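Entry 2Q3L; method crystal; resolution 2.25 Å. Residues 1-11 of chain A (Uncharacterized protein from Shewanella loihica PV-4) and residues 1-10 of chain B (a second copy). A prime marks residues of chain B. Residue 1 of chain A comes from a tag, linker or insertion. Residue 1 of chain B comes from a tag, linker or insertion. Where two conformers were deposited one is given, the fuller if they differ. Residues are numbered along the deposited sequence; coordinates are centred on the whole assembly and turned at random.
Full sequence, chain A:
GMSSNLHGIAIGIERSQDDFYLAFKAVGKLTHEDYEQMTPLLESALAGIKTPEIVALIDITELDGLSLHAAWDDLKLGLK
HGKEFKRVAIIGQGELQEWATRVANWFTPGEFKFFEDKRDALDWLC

Chain A (1-11) GMSSNLHGIAI
Chain B 1-10: GMSSNLHGIA

The N-terminal segments of the two copies run antiparallel, their end-to-end directions 170° apart, and bury 921 Å² between them, both sides summed. The register is nearly twofold: Ser4 lies against Leu6′ and Leu6 against Ser4′ (CA-CA 4.4 Å in both), Gly8 against Met2′ (4.5 Å between CA atoms), and Gly1 and Ala10′ close one end, with CA atoms 5.2 Å apart. Most backbone is extended; Ser4 (phi/psi -135/47) and Ser4′ (-146/48) depart from it, each followed by an Asn near -60/137.

Met2′ and Met2, both selenomethionines, cover the most surface. They take different rotamers: Met2′ is m, m, t (chi3 150°), whereas Met2 is m, m, m. Met2′ extends along the partner strand, its CE 4.0 Å from Ala10 CB, while its CB lies 4.0 Å from Leu6 CD1. Met2 instead brings its CE to 3.6 Å from Leu6′ CD2. Nearly symmetric backbones thus carry different apolar contacts. Both Leu6 and Leu6′ are t, p.

His7 and His7′ are buried and anchor the pairing through main chain and ring alike. His7 N donates to Ser3′ O (2.9 Å), and Ser3′ N returns a bond to His7 O (2.9 Å), forming a hydrogen-bonded antiparallel pair. In the other half, His7′ N donates to Ser3 O at 3.0 Å. Both imidazoles have chi1 p and chi2 near 100°, which carries NE2 to the amide of the opposing asparagine: His7 NE2 donates to Asn5′ OD1 (3.1 Å) and His7′ NE2 to Asn5 OD1 (3.0 Å). Each acceptor lies at the ring edge, near its plane, so the N-H points almost straight at it (163-164°). Although both asparagines direct CB away from the partner, their p rotamers bring the side-chain ends back. Ser3, with chi1 t, donates from OG to Asn5 OD1 (3.2 Å) and places its CB over one face of the His7′ ring; Ser3′ is p. Water 1 sits between the two loops, its O 2.8 Å from Asn5 O and 3.0 Å from Asn5′ O, with more acceptors in reach than it has protons.

Close CA-H...O contacts knit the backbones together, including Ser4 CA to Asn5′ O and Ser4′ CA to Asn5 O, both 3.5 Å. Gly8 (156/175) and Gly8′ (157/-179) adopt angles that call for glycine, and an ideal CB on either would lie 2.1 Å from the carbonyl O of the opposing Gly1′ or Gly1. At the tag-derived ends, Gly1′ N donates to Ile9 O (2.9 Å), while Ile9′ N makes a weak bond to Gly1 O (3.1 Å).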

# COMPACT_ATOMS: atom_id res chain seq x y z
N GLY A 1 6.11 -1.56 15.96
CA GLY A 1 5.30 -0.88 14.89
C GLY A 1 4.87 -1.74 13.71
O GLY A 1 5.05 -1.32 12.54
N MSE A 2 4.26 -2.89 13.99
CA MSE A 2 3.85 -3.82 12.94
C MSE A 2 2.32 -3.72 12.72
O MSE A 2 1.62 -3.03 13.47
CB MSE A 2 4.23 -5.25 13.30
CG MSE A 2 5.61 -5.42 14.01
SE MSE A 2 7.24 -5.29 12.95
CE MSE A 2 6.73 -6.71 11.70
N SER A 3 1.82 -4.41 11.70
CA SER A 3 0.42 -4.35 11.29
C SER A 3 0.16 -5.49 10.32
O SER A 3 1.00 -5.79 9.52
CB SER A 3 0.20 -2.98 10.61
OG SER A 3 -1.11 -2.77 10.13
N SER A 4 -0.97 -6.18 10.43
CA SER A 4 -1.35 -7.27 9.50
C SER A 4 -2.83 -7.14 9.09
O SER A 4 -3.58 -8.09 9.09
CB SER A 4 -1.02 -8.64 10.09
OG SER A 4 -1.47 -8.74 11.42
N ASN A 5 -3.20 -5.92 8.71
CA ASN A 5 -4.55 -5.57 8.29
C ASN A 5 -5.06 -6.32 7.05
O ASN A 5 -4.33 -6.53 6.08
CB ASN A 5 -4.64 -4.03 8.04
CG ASN A 5 -3.53 -3.45 7.02
OD1 ASN A 5 -2.31 -3.50 7.28
ND2 ASN A 5 -4.01 -2.83 5.90
N LEU A 6 -6.32 -6.75 7.09
CA LEU A 6 -6.93 -7.48 5.97
C LEU A 6 -7.37 -6.50 4.89
O LEU A 6 -8.07 -5.52 5.17
CB LEU A 6 -8.20 -8.21 6.42
CG LEU A 6 -8.89 -8.98 5.28
CD1 LEU A 6 -8.16 -10.29 5.04
CD2 LEU A 6 -10.32 -9.23 5.59
N HIS A 7 -7.03 -6.82 3.64
CA HIS A 7 -7.45 -5.96 2.53
C HIS A 7 -7.51 -6.74 1.24
O HIS A 7 -6.96 -7.83 1.16
CB HIS A 7 -6.50 -4.77 2.38
CG HIS A 7 -5.09 -5.18 2.10
ND1 HIS A 7 -4.55 -5.19 0.82
CD2 HIS A 7 -4.12 -5.64 2.93
CE1 HIS A 7 -3.29 -5.62 0.89
NE2 HIS A 7 -3.02 -5.91 2.15
N GLY A 8 -8.20 -6.19 0.27
CA GLY A 8 -8.26 -6.76 -1.06
C GLY A 8 -9.48 -6.38 -1.86
O GLY A 8 -10.39 -5.73 -1.36
N ILE A 9 -9.49 -6.82 -3.10
CA ILE A 9 -10.64 -6.67 -3.97
C ILE A 9 -11.02 -8.04 -4.44
O ILE A 9 -10.17 -8.77 -4.93
CB ILE A 9 -10.36 -5.80 -5.20
CG1 ILE A 9 -9.66 -4.51 -4.79
CG2 ILE A 9 -11.63 -5.51 -5.94
CD1 ILE A 9 -9.20 -3.63 -5.95
N ALA A 10 -12.28 -8.42 -4.21
CA ALA A 10 -12.85 -9.65 -4.74
C ALA A 10 -13.59 -9.20 -5.99
O ALA A 10 -14.31 -8.21 -5.93
CB ALA A 10 -13.86 -10.28 -3.75
N ILE A 11 -13.40 -9.91 -7.09
CA ILE A 11 -14.12 -9.66 -8.34
C ILE A 11 -14.77 -10.96 -8.83
O ILE A 11 -14.15 -12.03 -8.78
CB ILE A 11 -13.23 -9.03 -9.45
CG1 ILE A 11 -14.04 -8.71 -10.69
CG2 ILE A 11 -12.04 -9.91 -9.82
CD1 ILE A 11 -13.31 -7.85 -11.66
N GLY B 1 -8.29 -10.89 -4.56
CA GLY B 1 -8.66 -11.67 -3.36
C GLY B 1 -8.15 -10.94 -2.15
O GLY B 1 -7.65 -9.81 -2.26
N MSE B 2 -8.26 -11.61 -1.01
CA MSE B 2 -7.86 -11.05 0.27
C MSE B 2 -6.43 -11.37 0.70
O MSE B 2 -5.85 -12.33 0.26
CB MSE B 2 -8.86 -11.56 1.31
CG MSE B 2 -10.30 -11.15 0.96
SE MSE B 2 -10.48 -9.18 0.90
CE MSE B 2 -11.99 -8.98 -0.50
N SER B 3 -5.85 -10.50 1.52
CA SER B 3 -4.53 -10.77 2.14
C SER B 3 -4.39 -9.98 3.44
O SER B 3 -5.14 -9.04 3.68
CB SER B 3 -3.37 -10.52 1.19
OG SER B 3 -3.14 -9.17 1.01
N SER B 4 -3.47 -10.43 4.29
CA SER B 4 -3.21 -9.84 5.63
C SER B 4 -1.72 -9.96 5.97
O SER B 4 -1.36 -10.37 7.07
CB SER B 4 -3.96 -10.59 6.74
OG SER B 4 -5.36 -10.46 6.69
N ASN B 5 -0.89 -9.57 5.01
CA ASN B 5 0.56 -9.57 5.12
C ASN B 5 1.05 -8.74 6.29
O ASN B 5 0.50 -7.66 6.53
CB ASN B 5 1.17 -9.04 3.80
CG ASN B 5 0.57 -7.68 3.36
OD1 ASN B 5 -0.66 -7.51 3.32
ND2 ASN B 5 1.45 -6.72 2.98
N LEU B 6 2.06 -9.23 7.02
CA LEU B 6 2.65 -8.46 8.13
C LEU B 6 3.65 -7.46 7.58
O LEU B 6 4.50 -7.83 6.75
CB LEU B 6 3.38 -9.41 9.09
CG LEU B 6 3.98 -8.75 10.34
CD1 LEU B 6 2.88 -8.34 11.30
CD2 LEU B 6 4.91 -9.70 11.01
N HIS B 7 3.55 -6.22 8.06
CA HIS B 7 4.46 -5.17 7.67
C HIS B 7 4.63 -4.07 8.74
O HIS B 7 3.70 -3.75 9.51
CB HIS B 7 4.02 -4.51 6.36
CG HIS B 7 2.68 -3.83 6.45
ND1 HIS B 7 2.56 -2.47 6.62
CD2 HIS B 7 1.42 -4.33 6.42
CE1 HIS B 7 1.27 -2.15 6.67
NE2 HIS B 7 0.56 -3.26 6.59
N GLY B 8 5.80 -3.44 8.74
CA GLY B 8 5.99 -2.34 9.63
C GLY B 8 7.41 -2.06 9.93
O GLY B 8 8.29 -2.76 9.46
N ILE B 9 7.62 -1.05 10.77
CA ILE B 9 8.97 -0.65 11.16
C ILE B 9 9.13 -0.57 12.66
O ILE B 9 8.38 0.14 13.34
CB ILE B 9 9.36 0.71 10.57
CG1 ILE B 9 8.93 0.78 9.09
CG2 ILE B 9 10.86 0.94 10.79
CD1 ILE B 9 9.16 2.13 8.40
N ALA B 10 10.09 -1.33 13.18
CA ALA B 10 10.46 -1.32 14.56
C ALA B 10 11.63 -0.36 14.71
O ALA B 10 12.54 -0.41 13.92
CB ALA B 10 10.91 -2.74 14.99
O HOH W 1 -1.68 -5.84 5.69
O HOH W 2 -7.06 -8.01 -4.88